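Local coordinates for KDGF (PDB 5FQ0), which probably acts in bacterial breakdown of pectin and alginate, helping to process their uronate sugars, and binds nickel in a cupin fold, at residues B[38-44]-B[91-97]. Numbering follows the deposited sequence.
Sequences KFDRGAV and AVALEPD
Segment 38-44 links strand 32-39 to strand 44-48. Segment 91-97 leaves strand 89-93 toward strand 98-105, D97 having positive phi (47/44). D40-A43 is a type II turn, closed by A43 N to D40 O at 3.1 Å. G42 has positive phi (78/-1); a CB would clash with the preceding carbonyl.

V44 and V92 are an antiparallel non-hydrogen-bonded pair, CA-CA 4.6 Å. Two backbone hydrogen bonds follow: A93 N to A43 O at 3.0 Å and G42 N to A93 O at 2.8 Å.

A93 CB points toward the turn, 3.3 Å from F39 CB. The F39 ring (chi1 m) meets F64 edge-to-face. V44 CG2 is 4.2 Å from V92 CG2.

R41 and P96 are 4.3 Å apart, CA-CA. P96 CG lies over one face of the R41 guanidinium; R41 CB is 3.5 Å from P96 N.

One water joins K38 NZ and D97 OD1, 2.8 Å to each. A second lies 2.8 Å from D40 OD1 and D97 N and 2.7 Å from D97 OD1. K38 NZ also hydrogen-bonds Q22 OE1.

The paired strands carry nickel ligands H48 and H89; the A91 side chain is about 9 Å from the metal. Both loops close one end of the cupin beta-barrel.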
loop_
_atom_site.group_PDB
_atom_site.type_symbol
_atom_site.label_atom_id
_atom_site.label_comp_id
_atom_site.label_asym_id
_atom_site.label_seq_id
_atom_site.Cartn_x
_atom_site.Cartn_y
_atom_site.Cartn_z
ATOM N N LYS B 38 -7.775 -10.090 3.310
ATOM C CA LYS B 38 -9.116 -10.326 2.774
ATOM C C LYS B 38 -10.103 -10.675 3.887
ATOM O O LYS B 38 -9.905 -11.662 4.620
ATOM C CB LYS B 38 -9.089 -11.488 1.773
ATOM C CG LYS B 38 -10.448 -11.771 1.124
ATOM C CD LYS B 38 -10.317 -12.692 -0.077
ATOM C CE LYS B 38 -9.680 -14.039 0.279
ATOM N NZ LYS B 38 -10.536 -14.969 1.041
ATOM N N PHE B 39 -11.192 -9.901 3.955
ATOM C CA PHE B 39 -12.220 -10.084 4.961
ATOM C C PHE B 39 -13.492 -10.603 4.291
ATOM O O PHE B 39 -13.887 -10.117 3.257
ATOM C CB PHE B 39 -12.577 -8.721 5.570
ATOM C CG PHE B 39 -11.586 -8.196 6.564
ATOM C CD1 PHE B 39 -10.302 -7.841 6.179
ATOM C CD2 PHE B 39 -11.988 -7.970 7.901
ATOM C CE1 PHE B 39 -9.415 -7.309 7.113
ATOM C CE2 PHE B 39 -11.103 -7.464 8.837
ATOM C CZ PHE B 39 -9.819 -7.126 8.448
ATOM N N ASP B 40 -14.124 -11.587 4.903
ATOM C CA ASP B 40 -15.498 -11.912 4.609
ATOM C C ASP B 40 -16.348 -10.758 5.117
ATOM O O ASP B 40 -15.919 -9.996 5.986
ATOM C CB ASP B 40 -15.872 -13.168 5.378
ATOM C CG ASP B 40 -15.175 -14.387 4.849
ATOM O OD1 ASP B 40 -14.513 -14.329 3.781
ATOM O OD2 ASP B 40 -15.340 -15.422 5.485
ATOM N N ARG B 41 -17.541 -10.605 4.555
ATOM C CA ARG B 41 -18.451 -9.565 5.018
ATOM C C ARG B 41 -18.778 -9.730 6.516
ATOM O O ARG B 41 -19.036 -10.832 6.999
ATOM C CB ARG B 41 -19.705 -9.605 4.169
ATOM C CG ARG B 41 -20.894 -8.874 4.719
ATOM C CD ARG B 41 -22.025 -9.798 4.334
ATOM N NE ARG B 41 -22.812 -9.294 3.247
ATOM C CZ ARG B 41 -23.602 -10.020 2.467
ATOM N NH1 ARG B 41 -23.687 -11.340 2.553
ATOM N NH2 ARG B 41 -24.315 -9.381 1.571
ATOM N N GLY B 42 -18.703 -8.644 7.270
ATOM C CA GLY B 42 -18.975 -8.738 8.707
ATOM C C GLY B 42 -17.837 -9.315 9.556
ATOM O O GLY B 42 -17.993 -9.415 10.772
ATOM N N ALA B 43 -16.703 -9.709 8.941
ATOM C CA ALA B 43 -15.515 -10.091 9.723
ATOM C C ALA B 43 -14.942 -8.855 10.438
ATOM O O ALA B 43 -14.985 -7.736 9.925
ATOM C CB ALA B 43 -14.445 -10.753 8.844
ATOM N N VAL B 44 -14.424 -9.067 11.641
ATOM C CA VAL B 44 -14.055 -7.964 12.501
ATOM C C VAL B 44 -12.547 -7.997 12.803
ATOM O O VAL B 44 -12.037 -9.020 13.245
ATOM C CB VAL B 44 -14.862 -8.013 13.837
ATOM C CG1 VAL B 44 -14.366 -6.971 14.833
ATOM C CG2 VAL B 44 -16.356 -7.853 13.578
ATOM N N ALA B 91 -11.584 -2.528 12.549
ATOM C CA ALA B 91 -12.377 -2.486 11.302
ATOM C C ALA B 91 -13.471 -3.534 11.291
ATOM O O ALA B 91 -13.308 -4.620 11.836
ATOM C CB ALA B 91 -11.462 -2.715 10.077
ATOM N N VAL B 92 -14.562 -3.222 10.603
ATOM C CA VAL B 92 -15.566 -4.217 10.287
ATOM C C VAL B 92 -15.704 -4.196 8.765
ATOM O O VAL B 92 -15.974 -3.148 8.162
ATOM C CB VAL B 92 -16.946 -3.933 10.971
ATOM C CG1 VAL B 92 -17.957 -5.051 10.655
ATOM C CG2 VAL B 92 -16.804 -3.791 12.484
ATOM N N ALA B 93 -15.476 -5.342 8.134
ATOM C CA ALA B 93 -15.682 -5.437 6.680
ATOM C C ALA B 93 -17.182 -5.335 6.355
ATOM O O ALA B 93 -18.006 -5.971 7.030
ATOM C CB ALA B 93 -15.160 -6.751 6.175
ATOM N N LEU B 94 -17.526 -4.566 5.321
ATOM C CA LEU B 94 -18.946 -4.381 4.936
ATOM C C LEU B 94 -19.401 -5.258 3.729
ATOM O O LEU B 94 -20.596 -5.340 3.458
ATOM C CB LEU B 94 -19.260 -2.870 4.683
ATOM C CG LEU B 94 -18.736 -1.957 5.825
ATOM C CD1 LEU B 94 -18.824 -0.468 5.555
ATOM C CD2 LEU B 94 -19.462 -2.311 7.115
ATOM N N GLU B 95 -18.468 -5.892 3.010
ATOM C CA GLU B 95 -18.788 -6.649 1.753
ATOM C C GLU B 95 -17.951 -7.913 1.692
ATOM O O GLU B 95 -16.860 -7.948 2.272
ATOM C CB GLU B 95 -18.468 -5.829 0.487
ATOM C CG GLU B 95 -19.258 -4.551 0.322
ATOM C CD GLU B 95 -19.015 -3.895 -1.023
ATOM O OE1 GLU B 95 -18.319 -4.475 -1.907
ATOM O OE2 GLU B 95 -19.540 -2.783 -1.193
ATOM N N PRO B 96 -18.431 -8.952 0.995
ATOM C CA PRO B 96 -17.630 -10.159 0.851
ATOM C C PRO B 96 -16.328 -9.805 0.114
ATOM O O PRO B 96 -16.291 -8.829 -0.664
ATOM C CB PRO B 96 -18.497 -11.048 -0.037
ATOM C CG PRO B 96 -19.901 -10.565 0.229
ATOM C CD PRO B 96 -19.734 -9.080 0.320
ATOM N N ASP B 97 -15.281 -10.582 0.368
ATOM C CA ASP B 97 -13.985 -10.319 -0.268
ATOM C C ASP B 97 -13.575 -8.840 -0.208
ATOM O O ASP B 97 -13.120 -8.293 -1.208
ATOM C CB ASP B 97 -14.042 -10.789 -1.731
ATOM C CG ASP B 97 -14.251 -12.305 -1.854
ATOM O OD1 ASP B 97 -13.997 -13.042 -0.888
ATOM O OD2 ASP B 97 -14.699 -12.742 -2.929
HETATM O O HOH W 1 -12.831 -15.521 -0.437
HETATM O O HOH W 2 -15.442 -13.218 1.370
#